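Local coordinates for protein VlsE1 (Borreliella burgdorferi, PDB 1L8W) that serves as a variable surface lipoprotein antigen of the Lyme disease spirochaete, and probably helps it evade the host immune response by antigenic switching, at residues G238-P241 against E242-K245; D264-K268 against D269-A273. All coordinates share one frame; numbering follows the deposited sequence.

Contact 1 (G238-P241 against E242-K245); sequences GKKP and EEAK
Lys240 and Glu242 meet through different torsions: the lysine CG sits between backbone N and carbonyl carbon (chi1 59°) and its chain bends only at chi3, while the glutamate bends about CB-CG (chi2 87°). Both belong to an alpha-turn, residues 240-244, in the loop between helices 220-230 and 247-252, and show how one carbonyl can organise such a turn. Lys240 O accepts from Ala244 N at 3.0 Å, almost in line with the C=O bond (172°), and from Glu243 N, which sits above the carbonyl plane. Around this double grip the lysine methylenes serve as a surface for two carboxylates. Glu242 OE1 lies 3.1 Å from Lys240 CE and 3.3 Å from Pro241 CD, while OE2 of Glu243 approaches Lys240 CD at 3.1 Å. The contact is thus carbon against oxygen, since Lys240 NZ stops 4.1 Å from Glu242 OE2, too far for a salt bridge. That OE2 instead takes the backbone N-H of Ala259, whereas the buried OE1 has no polar partner. Pro241 packs against Phe194 and Phe261. Lys239, its CB against the backbone of Ala244, sends NZ to Asp237 O and to a water that also accepts from Lys245 N. A second water bridges the turn, donating to Pro241 O and to Ala244 O, both at 2.6 Å.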
loop_
_atom_site.group_PDB
_atom_site.type_symbol
_atom_site.label_atom_id
_atom_site.label_comp_id
_atom_site.label_asym_id
_atom_site.label_seq_id
_atom_site.Cartn_x
_atom_site.Cartn_y
_atom_site.Cartn_z
ATOM N N GLY A 238 -5.924 -15.416 1.022
ATOM C CA GLY A 238 -5.289 -15.550 -0.277
ATOM C C GLY A 238 -6.026 -16.400 -1.298
ATOM O O GLY A 238 -6.577 -17.452 -0.970
ATOM N N LYS A 239 -6.018 -15.935 -2.545
ATOM C CA LYS A 239 -6.674 -16.617 -3.653
ATOM C C LYS A 239 -5.867 -16.404 -4.936
ATOM O O LYS A 239 -5.223 -15.367 -5.109
ATOM C CB LYS A 239 -8.089 -16.064 -3.849
ATOM C CG LYS A 239 -9.001 -16.217 -2.641
ATOM C CD LYS A 239 -10.413 -15.771 -2.962
ATOM C CE LYS A 239 -11.250 -15.630 -1.700
ATOM N NZ LYS A 239 -10.692 -14.584 -0.785
ATOM N N LYS A 240 -5.903 -17.383 -5.837
ATOM C CA LYS A 240 -5.177 -17.263 -7.094
ATOM C C LYS A 240 -5.749 -16.083 -7.867
ATOM O O LYS A 240 -6.871 -15.648 -7.599
ATOM C CB LYS A 240 -5.281 -18.558 -7.907
ATOM C CG LYS A 240 -6.691 -18.995 -8.265
ATOM C CD LYS A 240 -6.682 -20.431 -8.802
ATOM C CE LYS A 240 -5.783 -20.571 -10.021
ATOM N NZ LYS A 240 -5.625 -21.982 -10.482
ATOM N N PRO A 241 -4.979 -15.539 -8.830
ATOM C CA PRO A 241 -5.385 -14.394 -9.654
ATOM C C PRO A 241 -6.767 -14.526 -10.285
ATOM O O PRO A 241 -7.513 -13.554 -10.383
ATOM C CB PRO A 241 -4.277 -14.315 -10.705
ATOM C CG PRO A 241 -3.081 -14.853 -9.971
ATOM C CD PRO A 241 -3.668 -16.053 -9.273
ATOM N N GLU A 242 -7.100 -15.742 -10.699
ATOM C CA GLU A 242 -8.373 -16.023 -11.348
ATOM C C GLU A 242 -9.592 -15.913 -10.447
ATOM O O GLU A 242 -10.706 -15.704 -10.934
ATOM C CB GLU A 242 -8.350 -17.428 -11.964
ATOM C CG GLU A 242 -7.255 -17.654 -12.997
ATOM C CD GLU A 242 -5.942 -18.097 -12.374
ATOM O OE1 GLU A 242 -5.678 -17.725 -11.213
ATOM O OE2 GLU A 242 -5.167 -18.808 -13.052
ATOM N N GLU A 243 -9.382 -16.034 -9.139
ATOM C CA GLU A 243 -10.491 -16.017 -8.192
ATOM C C GLU A 243 -10.575 -14.848 -7.221
ATOM O O GLU A 243 -11.649 -14.569 -6.691
ATOM C CB GLU A 243 -10.475 -17.316 -7.392
ATOM C CG GLU A 243 -10.579 -18.581 -8.238
ATOM C CD GLU A 243 -10.275 -19.836 -7.435
ATOM O OE1 GLU A 243 -10.724 -19.917 -6.274
ATOM O OE2 GLU A 243 -9.599 -20.745 -7.959
ATOM N N ALA A 244 -9.454 -14.177 -6.973
ATOM C CA ALA A 244 -9.433 -13.047 -6.041
ATOM C C ALA A 244 -10.488 -11.990 -6.382
ATOM O O ALA A 244 -10.674 -11.647 -7.550
ATOM C CB ALA A 244 -8.042 -12.410 -6.027
ATOM N N LYS A 245 -11.166 -11.476 -5.359
ATOM C CA LYS A 245 -12.194 -10.454 -5.555
ATOM C C LYS A 245 -11.858 -9.107 -4.906
ATOM O O LYS A 245 -12.607 -8.131 -5.052
ATOM C CB LYS A 245 -13.550 -10.956 -5.039
ATOM C CG LYS A 245 -14.190 -12.056 -5.907
ATOM C CD LYS A 245 -15.525 -12.519 -5.338
ATOM C CE LYS A 245 -16.198 -13.555 -6.236
ATOM N NZ LYS A 245 -16.570 -13.001 -7.569
HETATM O O HOH W 1 -11.556 -12.824 -2.917
HETATM O O HOH W 2 -9.376 -11.835 -9.798
#

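Contact 2 (D264-K268 against D269-A273)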
loop_
_atom_site.group_PDB
_atom_site.type_symbol
_atom_site.label_atom_id
_atom_site.label_comp_id
_atom_site.label_asym_id
_atom_site.label_seq_id
_atom_site.Cartn_x
_atom_site.Cartn_y
_atom_site.Cartn_z
ATOM N N ASP A 264 -14.285 -9.724 -11.980
ATOM C CA ASP A 264 -14.588 -8.355 -12.382
ATOM C C ASP A 264 -14.217 -7.363 -11.292
ATOM O O ASP A 264 -13.907 -6.211 -11.581
ATOM C CB ASP A 264 -16.075 -8.209 -12.726
ATOM C CG ASP A 264 -16.448 -8.891 -14.033
ATOM O OD1 ASP A 264 -15.872 -8.537 -15.084
ATOM O OD2 ASP A 264 -17.323 -9.782 -14.011
ATOM N N GLU A 265 -14.250 -7.808 -10.037
ATOM C CA GLU A 265 -13.906 -6.942 -8.915
ATOM C C GLU A 265 -12.455 -6.488 -9.018
ATOM O O GLU A 265 -12.108 -5.400 -8.567
ATOM C CB GLU A 265 -14.141 -7.658 -7.584
ATOM C CG GLU A 265 -15.615 -7.881 -7.255
ATOM C CD GLU A 265 -16.148 -9.188 -7.793
ATOM O OE1 GLU A 265 -15.654 -9.645 -8.847
ATOM O OE2 GLU A 265 -17.071 -9.753 -7.161
HETATM N N MSE A 266 -11.607 -7.338 -9.590
HETATM C CA MSE A 266 -10.206 -6.996 -9.794
HETATM C C MSE A 266 -10.153 -6.443 -11.227
HETATM O O MSE A 266 -11.045 -5.696 -11.629
HETATM C CB MSE A 266 -9.310 -8.236 -9.638
HETATM C CG MSE A 266 -9.056 -8.678 -8.180
HETATM SE SE MSE A 266 -8.078 -7.395 -7.033
HETATM C CE MSE A 266 -9.599 -6.389 -6.421
ATOM N N LYS A 267 -9.137 -6.804 -12.000
ATOM C CA LYS A 267 -9.026 -6.322 -13.386
ATOM C C LYS A 267 -8.909 -4.801 -13.510
ATOM O O LYS A 267 -8.182 -4.299 -14.362
ATOM C CB LYS A 267 -10.221 -6.804 -14.223
ATOM C CG LYS A 267 -10.194 -8.285 -14.565
ATOM C CD LYS A 267 -11.306 -8.652 -15.542
ATOM C CE LYS A 267 -11.129 -10.082 -16.047
ATOM N NZ LYS A 267 -12.200 -10.506 -16.992
ATOM N N LYS A 268 -9.633 -4.072 -12.668
ATOM C CA LYS A 268 -9.578 -2.614 -12.678
ATOM C C LYS A 268 -8.215 -2.133 -12.176
ATOM O O LYS A 268 -7.603 -2.756 -11.307
ATOM C CB LYS A 268 -10.696 -2.047 -11.811
ATOM C CG LYS A 268 -12.057 -2.119 -12.466
ATOM C CD LYS A 268 -13.151 -1.662 -11.525
ATOM C CE LYS A 268 -13.592 -2.789 -10.613
ATOM N NZ LYS A 268 -12.466 -3.359 -9.834
ATOM N N ASP A 269 -7.760 -1.015 -12.728
ATOM C CA ASP A 269 -6.463 -0.435 -12.402
ATOM C C ASP A 269 -6.182 -0.047 -10.956
ATOM O O ASP A 269 -5.058 -0.202 -10.488
ATOM C CB ASP A 269 -6.205 0.780 -13.294
ATOM C CG ASP A 269 -6.082 0.409 -14.760
ATOM O OD1 ASP A 269 -5.317 -0.530 -15.073
ATOM O OD2 ASP A 269 -6.746 1.061 -15.598
ATOM N N ASP A 270 -7.172 0.472 -10.246
ATOM C CA ASP A 270 -6.923 0.860 -8.866
ATOM C C ASP A 270 -6.836 -0.357 -7.935
ATOM O O ASP A 270 -6.127 -0.314 -6.927
ATOM C CB ASP A 270 -7.979 1.870 -8.396
ATOM C CG ASP A 270 -9.394 1.366 -8.565
ATOM O OD1 ASP A 270 -9.592 0.356 -9.280
ATOM O OD2 ASP A 270 -10.312 1.997 -7.985
ATOM N N GLN A 271 -7.526 -1.441 -8.297
ATOM C CA GLN A 271 -7.517 -2.689 -7.531
ATOM C C GLN A 271 -6.205 -3.434 -7.776
ATOM O O GLN A 271 -5.591 -3.985 -6.853
ATOM C CB GLN A 271 -8.674 -3.582 -7.960
ATOM C CG GLN A 271 -10.046 -2.928 -7.859
ATOM C CD GLN A 271 -10.369 -2.482 -6.452
ATOM O OE1 GLN A 271 -10.228 -3.248 -5.500
ATOM N NE2 GLN A 271 -10.812 -1.241 -6.311
ATOM N N ILE A 272 -5.786 -3.458 -9.034
ATOM C CA ILE A 272 -4.535 -4.103 -9.400
ATOM C C ILE A 272 -3.385 -3.356 -8.717
ATOM O O ILE A 272 -2.537 -3.970 -8.075
ATOM C CB ILE A 272 -4.326 -4.066 -10.917
ATOM C CG1 ILE A 272 -5.435 -4.875 -11.593
ATOM C CG2 ILE A 272 -2.944 -4.579 -11.265
ATOM C CD1 ILE A 272 -5.423 -4.812 -13.096
ATOM N N ALA A 273 -3.373 -2.034 -8.862
ATOM C CA ALA A 273 -2.342 -1.192 -8.257
ATOM C C ALA A 273 -2.300 -1.373 -6.731
ATOM O O ALA A 273 -1.233 -1.258 -6.111
ATOM C CB ALA A 273 -2.591 0.265 -8.609
#
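The N-terminal cap of helix 269-281 is built here, with Lys268 at the N-cap position and the preceding loop folded against the first helical turn. Lys268 O accepts from Ile272 N at 3.0 Å in a nearly straight bond (N-H...O 162°), the first alpha-helical link, with a weak additional bond from Gln271 N. Ile272 brings its CD1 methyl to within 3.1 Å of Lys267 O. The side chain of Lys268 bends at both chi3 (-84°) and chi4, which brings NZ back over the loop to donate to Met266 O at 3.3 Å; Glu265 O is also a partner, although the modelled bond is too short to be trusted in detail. Gln271 runs alongside this lysine, its CG against NZ, and is crossed at about a right angle by the selenomethionine Met266, whose CE reaches Gln271 CB and OE1, each at 3.3 Å. Asp270 OD1 faces Lys268 CB but has no hydrogen-bond partner, while Asp269 OD1 is held by Asn187. A lysine ammonium beside a helix N terminus would be disfavoured electrostatically; the loop carbonyls that receive it, and the carboxylate of Asp270 with its OD1 4.7 Å from NZ, probably offset that cost.

After helix 220-230 the chain first makes the turn of contact 1, which closes before helix 247-252 begins; that helix and another loop then lead to contact 2, where helix 269-281 starts. The two are in series, neither nested nor crossed, yet their centres lie only about 12 Å apart. Met266 joins them: its CG packs 3.4 Å from Ala244 O and its CE 3.7 Å from Lys245 O, while the same side chain touches Pro247 and Ala250 of the intervening helix. A weak ion pair between Lys245 NZ and Glu265 OE2 adds a polar tie. Gln263, just ahead of contact 2, bonds both Glu242 O and Lys245 NZ, drawing the two loops together.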